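Local coordinates for glutamate--LysW ligase ArgX (Sulfolobus tokodaii, PDB 3VPB), which catalyses the ATP-dependent joining of the amino group of glutamate to the gamma-carboxyl group of the C-terminal glutamate of the carrier protein LysW in arginine biosynthesis, at the adenosine-5'-diphosphate site and the interface of chains A and B. Residues are numbered along the deposited sequence; one frame, centred on the assembly and turned at random. Chains: chain A/B, Putative acetylornithine deacetylase.

Contact 1: the adenosine-5'-diphosphate site. Residues chain A 87, 125, 127, 131-135, 137, 167-170, 176, 192, 199-202, 237, 239, 249-250, 252. With ADP (adenosine-5'-diphosphate), chain C; MG (magnesium ion), chain D; ZN (zinc ion), chain E; SO4 (sulfate ion), chain F.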
loop_
_atom_site.group_PDB
_atom_site.type_symbol
_atom_site.label_atom_id
_atom_site.label_comp_id
_atom_site.label_asym_id
_atom_site.label_seq_id
_atom_site.Cartn_x
_atom_site.Cartn_y
_atom_site.Cartn_z
ATOM N N LYS A 87 17.664 10.319 -3.469
ATOM C CA LYS A 87 19.060 9.937 -3.702
ATOM C C LYS A 87 19.452 9.916 -5.187
ATOM O O LYS A 87 20.597 10.186 -5.514
ATOM C CB LYS A 87 19.353 8.581 -3.068
ATOM C CG LYS A 87 19.336 8.595 -1.537
ATOM C CD LYS A 87 19.764 7.223 -1.017
ATOM C CE LYS A 87 19.962 7.287 0.502
ATOM N NZ LYS A 87 18.673 7.370 1.222
ATOM N N ILE A 125 24.885 -3.233 -3.044
ATOM C CA ILE A 125 23.837 -2.591 -2.246
ATOM C C ILE A 125 22.670 -2.215 -3.159
ATOM O O ILE A 125 22.881 -1.712 -4.235
ATOM C CB ILE A 125 24.408 -1.350 -1.502
ATOM C CG1 ILE A 125 25.268 -1.813 -0.309
ATOM C CG2 ILE A 125 23.312 -0.342 -1.113
ATOM C CD1 ILE A 125 24.442 -2.242 0.977
ATOM N N LYS A 127 19.219 0.032 -2.807
ATOM C CA LYS A 127 18.356 0.856 -1.962
ATOM C C LYS A 127 17.406 1.713 -2.799
ATOM O O LYS A 127 17.711 2.037 -3.939
ATOM C CB LYS A 127 19.192 1.711 -0.992
ATOM C CG LYS A 127 20.132 2.717 -1.669
ATOM C CD LYS A 127 21.221 3.187 -0.709
ATOM C CE LYS A 127 22.147 4.224 -1.385
ATOM N NZ LYS A 127 23.431 4.480 -0.605
ATOM N N GLY A 131 13.836 7.426 1.545
ATOM C CA GLY A 131 13.948 6.684 2.776
ATOM C C GLY A 131 15.040 7.289 3.610
ATOM O O GLY A 131 15.880 8.063 3.107
ATOM N N SER A 132 15.023 6.940 4.881
ATOM C CA SER A 132 16.010 7.396 5.850
ATOM C C SER A 132 16.188 6.271 6.865
ATOM O O SER A 132 15.481 5.259 6.793
ATOM C CB SER A 132 15.507 8.684 6.525
ATOM O OG SER A 132 16.498 9.266 7.367
ATOM N N TRP A 133 17.128 6.441 7.793
ATOM C CA TRP A 133 17.339 5.498 8.912
ATOM C C TRP A 133 17.684 4.063 8.493
ATOM O O TRP A 133 17.512 3.124 9.269
ATOM C CB TRP A 133 16.125 5.467 9.856
ATOM C CG TRP A 133 15.746 6.777 10.476
ATOM C CD1 TRP A 133 16.585 7.790 10.873
ATOM C CD2 TRP A 133 14.422 7.192 10.835
ATOM N NE1 TRP A 133 15.856 8.819 11.429
ATOM C CE2 TRP A 133 14.531 8.468 11.440
ATOM C CE3 TRP A 133 13.154 6.599 10.727
ATOM C CZ2 TRP A 133 13.417 9.178 11.899
ATOM C CZ3 TRP A 133 12.044 7.312 11.188
ATOM C CH2 TRP A 133 12.188 8.580 11.770
ATOM N N GLY A 134 18.166 3.905 7.266
ATOM C CA GLY A 134 18.608 2.611 6.767
ATOM C C GLY A 134 17.470 1.781 6.193
ATOM O O GLY A 134 17.704 0.670 5.745
ATOM N N ARG A 135 16.258 2.339 6.179
ATOM C CA ARG A 135 15.051 1.613 5.763
ATOM C C ARG A 135 15.165 1.154 4.298
ATOM O O ARG A 135 15.390 1.963 3.382
ATOM C CB ARG A 135 13.814 2.500 5.973
ATOM C CG ARG A 135 12.489 1.761 6.122
ATOM C CD ARG A 135 11.415 2.714 6.694
ATOM N NE ARG A 135 11.373 3.976 5.946
ATOM C CZ ARG A 135 11.735 5.161 6.427
ATOM N NH1 ARG A 135 12.172 5.278 7.674
ATOM N NH2 ARG A 135 11.669 6.239 5.658
ATOM N N VAL A 137 17.536 -0.417 2.822
ATOM C CA VAL A 137 18.901 -0.480 2.282
ATOM C C VAL A 137 19.315 -1.943 2.460
ATOM O O VAL A 137 19.467 -2.405 3.600
ATOM C CB VAL A 137 19.879 0.436 3.017
ATOM C CG1 VAL A 137 21.306 0.284 2.425
ATOM C CG2 VAL A 137 19.430 1.941 2.925
ATOM N N GLN A 167 24.297 -0.498 -6.318
ATOM C CA GLN A 167 25.585 0.191 -6.106
ATOM C C GLN A 167 26.649 -0.771 -5.634
ATOM O O GLN A 167 26.356 -1.807 -4.988
ATOM C CB GLN A 167 25.521 1.215 -4.971
ATOM C CG GLN A 167 24.426 2.152 -4.922
ATOM C CD GLN A 167 24.713 3.252 -3.950
ATOM O OE1 GLN A 167 24.908 3.028 -2.734
ATOM N NE2 GLN A 167 24.729 4.472 -4.471
ATOM N N GLU A 168 27.885 -0.399 -5.905
ATOM C CA GLU A 168 29.018 -1.095 -5.285
ATOM C C GLU A 168 28.893 -0.979 -3.763
ATOM O O GLU A 168 28.409 0.017 -3.227
ATOM C CB GLU A 168 30.358 -0.514 -5.755
ATOM C CG GLU A 168 30.519 0.976 -5.521
ATOM C CD GLU A 168 31.925 1.464 -5.808
ATOM O OE1 GLU A 168 32.897 0.725 -5.492
ATOM O OE2 GLU A 168 32.051 2.601 -6.302
ATOM N N TYR A 169 29.350 -2.021 -3.079
ATOM C CA TYR A 169 29.355 -2.027 -1.636
ATOM C C TYR A 169 30.691 -1.471 -1.162
ATOM O O TYR A 169 31.718 -2.031 -1.497
ATOM C CB TYR A 169 29.156 -3.467 -1.166
ATOM C CG TYR A 169 29.226 -3.618 0.322
ATOM C CD1 TYR A 169 28.266 -3.030 1.151
ATOM C CD2 TYR A 169 30.264 -4.325 0.905
ATOM C CE1 TYR A 169 28.335 -3.163 2.529
ATOM C CE2 TYR A 169 30.345 -4.465 2.282
ATOM C CZ TYR A 169 29.368 -3.913 3.076
ATOM O OH TYR A 169 29.456 -4.081 4.432
ATOM N N ILE A 170 30.668 -0.356 -0.423
ATOM C CA ILE A 170 31.874 0.300 0.019
ATOM C C ILE A 170 31.940 0.279 1.527
ATOM O O ILE A 170 31.281 1.094 2.214
ATOM C CB ILE A 170 31.985 1.772 -0.495
ATOM C CG1 ILE A 170 31.762 1.832 -2.018
ATOM C CG2 ILE A 170 33.338 2.310 -0.116
ATOM C CD1 ILE A 170 31.685 3.282 -2.576
ATOM N N ASP A 176 30.638 4.744 8.909
ATOM C CA ASP A 176 30.609 5.770 7.905
ATOM C C ASP A 176 30.868 7.151 8.528
ATOM O O ASP A 176 31.049 7.279 9.742
ATOM C CB ASP A 176 29.365 5.643 6.989
ATOM C CG ASP A 176 28.124 6.216 7.587
ATOM O OD1 ASP A 176 27.096 6.266 6.846
ATOM O OD2 ASP A 176 28.154 6.619 8.772
ATOM N N ARG A 192 30.101 7.253 12.446
ATOM C CA ARG A 192 29.056 6.352 12.971
ATOM C C ARG A 192 29.533 4.921 12.846
ATOM O O ARG A 192 29.685 4.426 11.731
ATOM C CB ARG A 192 27.763 6.549 12.188
ATOM C CG ARG A 192 27.204 7.942 12.340
ATOM C CD ARG A 192 25.874 8.100 11.581
ATOM N NE ARG A 192 26.093 7.955 10.141
ATOM C CZ ARG A 192 25.198 8.274 9.215
ATOM N NH1 ARG A 192 23.995 8.733 9.571
ATOM N NH2 ARG A 192 25.513 8.136 7.933
ATOM N N TRP A 199 24.742 -4.082 9.060
ATOM C CA TRP A 199 25.541 -3.679 7.901
ATOM C C TRP A 199 25.401 -2.167 7.665
ATOM O O TRP A 199 26.034 -1.594 6.759
ATOM C CB TRP A 199 25.132 -4.480 6.646
ATOM C CG TRP A 199 23.732 -4.218 6.164
ATOM C CD1 TRP A 199 23.375 -3.474 5.085
ATOM C CD2 TRP A 199 22.503 -4.720 6.724
ATOM N NE1 TRP A 199 22.005 -3.461 4.944
ATOM C CE2 TRP A 199 21.446 -4.208 5.941
ATOM C CE3 TRP A 199 22.190 -5.529 7.834
ATOM C CZ2 TRP A 199 20.090 -4.495 6.219
ATOM C CZ3 TRP A 199 20.856 -5.799 8.119
ATOM C CH2 TRP A 199 19.824 -5.301 7.302
ATOM N N ARG A 200 24.557 -1.530 8.475
ATOM C CA ARG A 200 24.228 -0.119 8.306
ATOM C C ARG A 200 24.712 0.662 9.514
ATOM O O ARG A 200 24.678 0.171 10.639
ATOM C CB ARG A 200 22.718 0.048 8.136
ATOM C CG ARG A 200 22.203 -0.678 6.891
ATOM C CD ARG A 200 20.719 -0.793 6.922
ATOM N NE ARG A 200 20.310 -1.679 8.013
ATOM C CZ ARG A 200 19.043 -1.951 8.294
ATOM N NH1 ARG A 200 18.066 -1.425 7.548
ATOM N NH2 ARG A 200 18.756 -2.753 9.308
ATOM N N ALA A 201 25.170 1.883 9.264
ATOM C CA ALA A 201 25.821 2.653 10.307
ATOM C C ALA A 201 24.879 3.568 11.073
ATOM O O ALA A 201 25.271 4.115 12.098
ATOM C CB ALA A 201 26.973 3.483 9.684
ATOM N N ASN A 202 23.645 3.724 10.600
ATOM C CA ASN A 202 22.729 4.709 11.183
ATOM C C ASN A 202 22.650 4.655 12.702
ATOM O O ASN A 202 22.493 3.565 13.313
ATOM C CB ASN A 202 21.321 4.566 10.600
ATOM C CG ASN A 202 21.313 4.588 9.081
ATOM O OD1 ASN A 202 21.700 3.615 8.436
ATOM N ND2 ASN A 202 20.854 5.702 8.506
ATOM N N ASP A 237 26.554 12.174 4.202
ATOM C CA ASP A 237 27.002 10.830 4.550
ATOM C C ASP A 237 28.129 10.480 3.573
ATOM O O ASP A 237 27.947 10.545 2.370
ATOM C CB ASP A 237 25.882 9.777 4.359
ATOM C CG ASP A 237 24.768 9.835 5.405
ATOM O OD1 ASP A 237 24.101 8.771 5.602
ATOM O OD2 ASP A 237 24.511 10.889 6.006
ATOM N N LEU A 239 31.249 7.599 2.582
ATOM C CA LEU A 239 31.829 6.258 2.704
ATOM C C LEU A 239 33.313 6.337 2.359
ATOM O O LEU A 239 33.755 7.271 1.655
ATOM C CB LEU A 239 31.118 5.261 1.781
ATOM C CG LEU A 239 29.631 5.046 2.111
ATOM C CD1 LEU A 239 28.901 4.436 0.907
ATOM C CD2 LEU A 239 29.485 4.178 3.350
ATOM N N ASN A 249 27.854 9.555 -0.253
ATOM C CA ASN A 249 26.741 8.604 -0.323
ATOM C C ASN A 249 25.357 9.274 -0.364
ATOM O O ASN A 249 24.499 8.888 -1.148
ATOM C CB ASN A 249 26.829 7.652 0.847
ATOM C CG ASN A 249 25.900 6.488 0.700
ATOM O OD1 ASN A 249 25.565 6.094 -0.418
ATOM N ND2 ASN A 249 25.513 5.885 1.836
ATOM N N GLU A 250 25.133 10.276 0.464
ATOM C CA GLU A 250 23.846 11.002 0.454
ATOM C C GLU A 250 23.975 12.311 1.218
ATOM O O GLU A 250 24.953 12.534 1.934
ATOM C CB GLU A 250 22.694 10.152 1.033
ATOM C CG GLU A 250 22.796 9.956 2.520
ATOM C CD GLU A 250 21.469 9.679 3.193
ATOM O OE1 GLU A 250 20.410 9.992 2.587
ATOM O OE2 GLU A 250 21.496 9.199 4.355
ATOM N N ASN A 252 21.148 14.889 3.540
ATOM C CA ASN A 252 19.811 14.889 4.134
ATOM C C ASN A 252 19.346 16.293 4.439
ATOM O O ASN A 252 20.133 17.126 4.924
ATOM C CB ASN A 252 19.783 14.052 5.393
ATOM C CG ASN A 252 20.237 12.630 5.147
ATOM O OD1 ASN A 252 19.417 11.763 4.839
ATOM N ND2 ASN A 252 21.552 12.385 5.249
HETATM P PB ADP C . 19.635 6.391 4.531
HETATM O O1B ADP C . 19.105 7.645 3.929
HETATM O O2B ADP C . 20.550 6.598 5.731
HETATM O O3B ADP C . 18.635 5.290 4.785
HETATM P PA ADP C . 22.098 5.488 3.286
HETATM O O1A ADP C . 22.427 5.417 1.815
HETATM O O2A ADP C . 22.756 6.526 4.139
HETATM O O3A ADP C . 20.496 5.691 3.359
HETATM O "O5'" ADP C . 22.300 3.977 3.876
HETATM C "C5'" ADP C . 22.281 3.694 5.277
HETATM C "C4'" ADP C . 23.560 3.003 5.711
HETATM O "O4'" ADP C . 23.746 1.866 4.889
HETATM C "C3'" ADP C . 24.823 3.817 5.492
HETATM O "O3'" ADP C . 25.132 4.604 6.645
HETATM C "C2'" ADP C . 25.885 2.773 5.210
HETATM O "O2'" ADP C . 26.350 2.188 6.427
HETATM C "C1'" ADP C . 25.106 1.715 4.497
HETATM N N9 ADP C . 25.257 1.908 3.033
HETATM C C8 ADP C . 24.393 2.535 2.165
HETATM N N7 ADP C . 24.896 2.471 0.904
HETATM C C5 ADP C . 26.065 1.799 0.966
HETATM C C6 ADP C . 27.131 1.413 0.003
HETATM N N6 ADP C . 26.984 1.692 -1.296
HETATM N N1 ADP C . 28.209 0.735 0.463
HETATM C C2 ADP C . 28.339 0.433 1.775
HETATM N N3 ADP C . 27.434 0.785 2.713
HETATM C C4 ADP C . 26.298 1.450 2.363
HETATM MG MG MG D . 22.313 7.749 5.563
HETATM ZN ZN ZN E . 19.326 9.470 4.527
HETATM S S SO4 F . 20.125 9.221 7.599
HETATM O O1 SO4 F . 19.542 8.329 8.605
HETATM O O2 SO4 F . 19.169 9.290 6.485
HETATM O O3 SO4 F . 20.186 10.514 8.235
HETATM O O4 SO4 F . 21.466 8.740 7.204
HETATM O O HOH W 1 23.241 6.586 7.064
HETATM O O HOH W 2 17.446 10.070 3.856
HETATM O O HOH W 3 28.201 0.289 5.454
HETATM O O HOH W 4 16.631 4.382 3.123
#

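Contact 2: the interface of chains A and B. Residues chain A 61-62, 78-79, 82, 89; chain B 82, 86, 89, 93.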
loop_
_atom_site.group_PDB
_atom_site.type_symbol
_atom_site.label_atom_id
_atom_site.label_comp_id
_atom_site.label_asym_id
_atom_site.label_seq_id
_atom_site.Cartn_x
_atom_site.Cartn_y
_atom_site.Cartn_z
ATOM N N LEU A 61 8.714 19.047 2.553
ATOM C CA LEU A 61 8.653 19.534 1.195
ATOM C C LEU A 61 7.475 20.486 0.984
ATOM O O LEU A 61 7.638 21.585 0.502
ATOM C CB LEU A 61 8.608 18.358 0.207
ATOM C CG LEU A 61 8.412 18.693 -1.279
ATOM C CD1 LEU A 61 9.642 19.527 -1.778
ATOM C CD2 LEU A 61 8.275 17.456 -2.127
ATOM N N TYR A 62 6.286 20.065 1.378
ATOM C CA TYR A 62 5.081 20.834 1.069
ATOM C C TYR A 62 4.898 22.038 1.978
ATOM O O TYR A 62 4.397 23.081 1.529
ATOM C CB TYR A 62 3.840 19.912 1.096
ATOM C CG TYR A 62 3.868 18.835 0.020
ATOM C CD1 TYR A 62 3.320 17.572 0.255
ATOM C CD2 TYR A 62 4.467 19.069 -1.232
ATOM C CE1 TYR A 62 3.334 16.584 -0.738
ATOM C CE2 TYR A 62 4.495 18.073 -2.227
ATOM C CZ TYR A 62 3.916 16.831 -1.951
ATOM O OH TYR A 62 3.932 15.848 -2.883
ATOM N N SER A 78 12.413 24.390 -0.601
ATOM C CA SER A 78 11.701 23.252 -1.200
ATOM C C SER A 78 12.543 22.597 -2.300
ATOM O O SER A 78 12.480 21.395 -2.493
ATOM C CB SER A 78 10.328 23.687 -1.736
ATOM O OG SER A 78 10.510 24.531 -2.873
ATOM N N ASP A 79 13.363 23.389 -2.997
ATOM C CA ASP A 79 14.234 22.860 -4.039
ATOM C C ASP A 79 15.304 21.953 -3.442
ATOM O O ASP A 79 15.668 20.959 -4.055
ATOM C CB ASP A 79 14.920 23.998 -4.820
ATOM C CG ASP A 79 14.003 24.642 -5.864
ATOM O OD1 ASP A 79 14.496 25.532 -6.602
ATOM O OD2 ASP A 79 12.796 24.294 -5.961
ATOM N N ASN A 82 13.639 18.658 -2.122
ATOM C CA ASN A 82 13.305 17.763 -3.215
ATOM C C ASN A 82 14.549 17.002 -3.708
ATOM O O ASN A 82 14.514 15.774 -3.918
ATOM C CB ASN A 82 12.619 18.550 -4.331
ATOM C CG ASN A 82 11.327 17.903 -4.820
ATOM O OD1 ASN A 82 10.549 18.532 -5.520
ATOM N ND2 ASN A 82 11.090 16.654 -4.437
ATOM N N LEU A 89 18.236 11.952 -7.524
ATOM C CA LEU A 89 18.395 13.365 -7.897
ATOM C C LEU A 89 19.707 13.909 -7.327
ATOM O O LEU A 89 20.419 14.672 -8.003
ATOM C CB LEU A 89 17.199 14.183 -7.419
ATOM C CG LEU A 89 15.842 13.741 -8.000
ATOM C CD1 LEU A 89 14.756 14.749 -7.602
ATOM C CD2 LEU A 89 15.868 13.489 -9.539
ATOM N N ASN B 82 9.929 17.248 -11.758
ATOM C CA ASN B 82 9.699 17.299 -10.308
ATOM C C ASN B 82 8.617 18.334 -9.956
ATOM O O ASN B 82 7.658 18.046 -9.214
ATOM C CB ASN B 82 11.023 17.641 -9.614
ATOM C CG ASN B 82 11.388 16.684 -8.455
ATOM O OD1 ASN B 82 10.636 15.778 -8.083
ATOM N ND2 ASN B 82 12.558 16.901 -7.885
ATOM N N ASP B 86 4.221 17.690 -9.499
ATOM C CA ASP B 86 3.711 17.915 -8.155
ATOM C C ASP B 86 2.894 19.195 -8.086
ATOM O O ASP B 86 3.443 20.304 -8.237
ATOM C CB ASP B 86 4.856 17.968 -7.168
ATOM C CG ASP B 86 4.367 17.890 -5.742
ATOM O OD1 ASP B 86 4.663 16.866 -5.110
ATOM O OD2 ASP B 86 3.673 18.842 -5.276
ATOM N N LEU B 89 4.025 21.944 -5.571
ATOM C CA LEU B 89 5.238 22.652 -6.027
ATOM C C LEU B 89 4.921 23.608 -7.185
ATOM O O LEU B 89 5.475 24.719 -7.260
ATOM C CB LEU B 89 6.326 21.642 -6.426
ATOM C CG LEU B 89 6.741 20.666 -5.317
ATOM C CD1 LEU B 89 7.929 19.932 -5.833
ATOM C CD2 LEU B 89 7.051 21.387 -3.989
ATOM N N LYS B 93 5.212 27.968 -7.131
ATOM C CA LYS B 93 5.942 28.794 -8.109
ATOM C C LYS B 93 4.975 29.762 -8.786
ATOM O O LYS B 93 5.262 30.959 -8.911
ATOM C CB LYS B 93 6.627 27.943 -9.176
ATOM C CG LYS B 93 7.859 27.162 -8.728
ATOM C CD LYS B 93 8.936 28.040 -8.097
ATOM C CE LYS B 93 10.198 27.217 -7.744
ATOM N NZ LYS B 93 10.013 26.343 -6.550
#

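Contact 1: the adenosine-5'-diphosphate site
Two metals clamp the diphosphate of ADP in this ATP-grasp nucleotide site of the RimK family. ADP is a product of the ligase reaction. Magnesium is nearly octahedral. It takes ADP O2A of the alpha-phosphate, ADP O2B of the beta-phosphate, A:Asp237 OD1, A:Glu250 OE2, a sulfate oxygen and a water. Zinc lies 3.6 Å from MG, where a second magnesium is expected in the working enzyme. ADP O1B of the beta-phosphate binds ZN. A:Glu250 chelates ZN with both carboxylate oxygens, and its OE2 bridges the metals. A:Asn252 OD1 also binds ZN. The sulfate, a common crystallisation additive, joins both metals and may mark the place of the transferred phosphate. A:Ser132 OG, anti to its backbone N (chi1 -173°), donates to SO4 O2 at 2.8 Å. In the same loop, A:Gly134 N donates to ADP O3B.

A:Lys87 bends at its tip (chi4 73°) to bring NZ within 2.8 Å of ADP O1B. A:Lys127 is extended, and NZ reaches both ADP O1A and, at 2.9 Å, ADP N7 of the adenine. A:Asn249 OD1 receives this amine in its amide plane on a lone pair, 2.7 Å from A:Lys127 NZ. A:Gln167 OE1 takes A:Lys127 NZ and ADP N6, both above its amide plane. ADP N6 also donates to the backbone A:Glu168 O and lies nearly along its C=O axis. A:Ile170 N completes adenine recognition with a nearly straight bond to ADP N1 (2.8 Å, 175° at H).

ADP O3', the ribose 3'-hydroxyl, meets A:Asp176 OD1 from above the carboxylate plane at 2.6 Å. A:Arg192 grips that carboxylate side-on, with NE and NH2 on syn lone pairs. Its NH2 also meets A:Asp237 OD1, linking the ribose and metal ligands. Outward, A:Ile125 CG1 and A:Leu239 CD1 sandwich the six-membered adenine ring, and A:Tyr169 CD1 packs against ADP C2.

Contact 2: the interface of chains A and B
A tyrosine-aspartate hydrogen bond and a leucine-asparagine cluster join two ArgX subunits of the RimK family across a two-fold helical interface. The enzyme is a homotetramer, so the pairing fits its known assembly. A:Tyr62 and B:Asp86 meet tip to tip. The phenol A:Tyr62 OH donates to B:Asp86 OD1 at 2.6 Å, on the syn lone pair of that oxygen. OD1 lies at the edge of the ring, in its plane, while ring and carboxylate are turned 46° apart. B:Asp86 has CG anti to its backbone N, which puts the carboxylate between A:Tyr62 OH and B:Leu89 N.

Beside this bond, B:Leu89 crosses A:Leu61 at about a right angle. The branch B:Leu89 CD2 touches A:Leu61 CD1 at 3.9 Å. The other branch, CD1, points at A:Asn82 OD1. B:Leu89 thus sets one methyl against an apolar chain and the other against an amide. It has the most buried surface of the residues in this patch.

A:Asn82 and B:Asn82 face each other tip to tip, and their amides stack with planes 19° apart. A:Asn82 CG lies 3.8 Å from B:Asn82 CG. The nearest polar atoms of the pair, A:Asn82 OD1 and B:Asn82 ND2, are 3.5 Å apart. A:Leu89 CD1 approaches the B:Asn82 amide in turn, but the twins are not exact. The two amides are modelled flipped, so ND2 of B:Asn82 faces A:Leu89 CD1.

Farther out, B:Lys93 folds at chi2 and chi4 and crosses A:Asp79 obliquely. B:Lys93 NZ forms a salt bridge with A:Asp79 OD2 at 3.5 Å, a rather long one. A:Ser78 OG lies near the same NZ, at the start of helix 78-84.

In the second shell, B:Leu89 N donates to B:Asp86 OD2 at 3.1 Å (163° at H). The donor sits above the carboxylate plane. B:Asp86 thereby caps the N-terminus of helix 87-96, which likely holds its carboxylate in place for A:Tyr62.

The C-alpha centres of contact 1 and contact 2 lie about 23 Å apart. No residue belongs to both, but helix 87-96 serves each. Its first residue, A:Lys87, holds the beta-phosphate in contact 1, and A:Leu89 on the same helix packs against chain B in contact 2. B:Asp86 immediately precedes this helix in chain B, where it receives the tyrosine of the partner subunit. The interface may brace a helix that also supplies a nucleotide-binding lysine. Assembly may help to fix that helix end, although the structure alone does not show coupling between active sites.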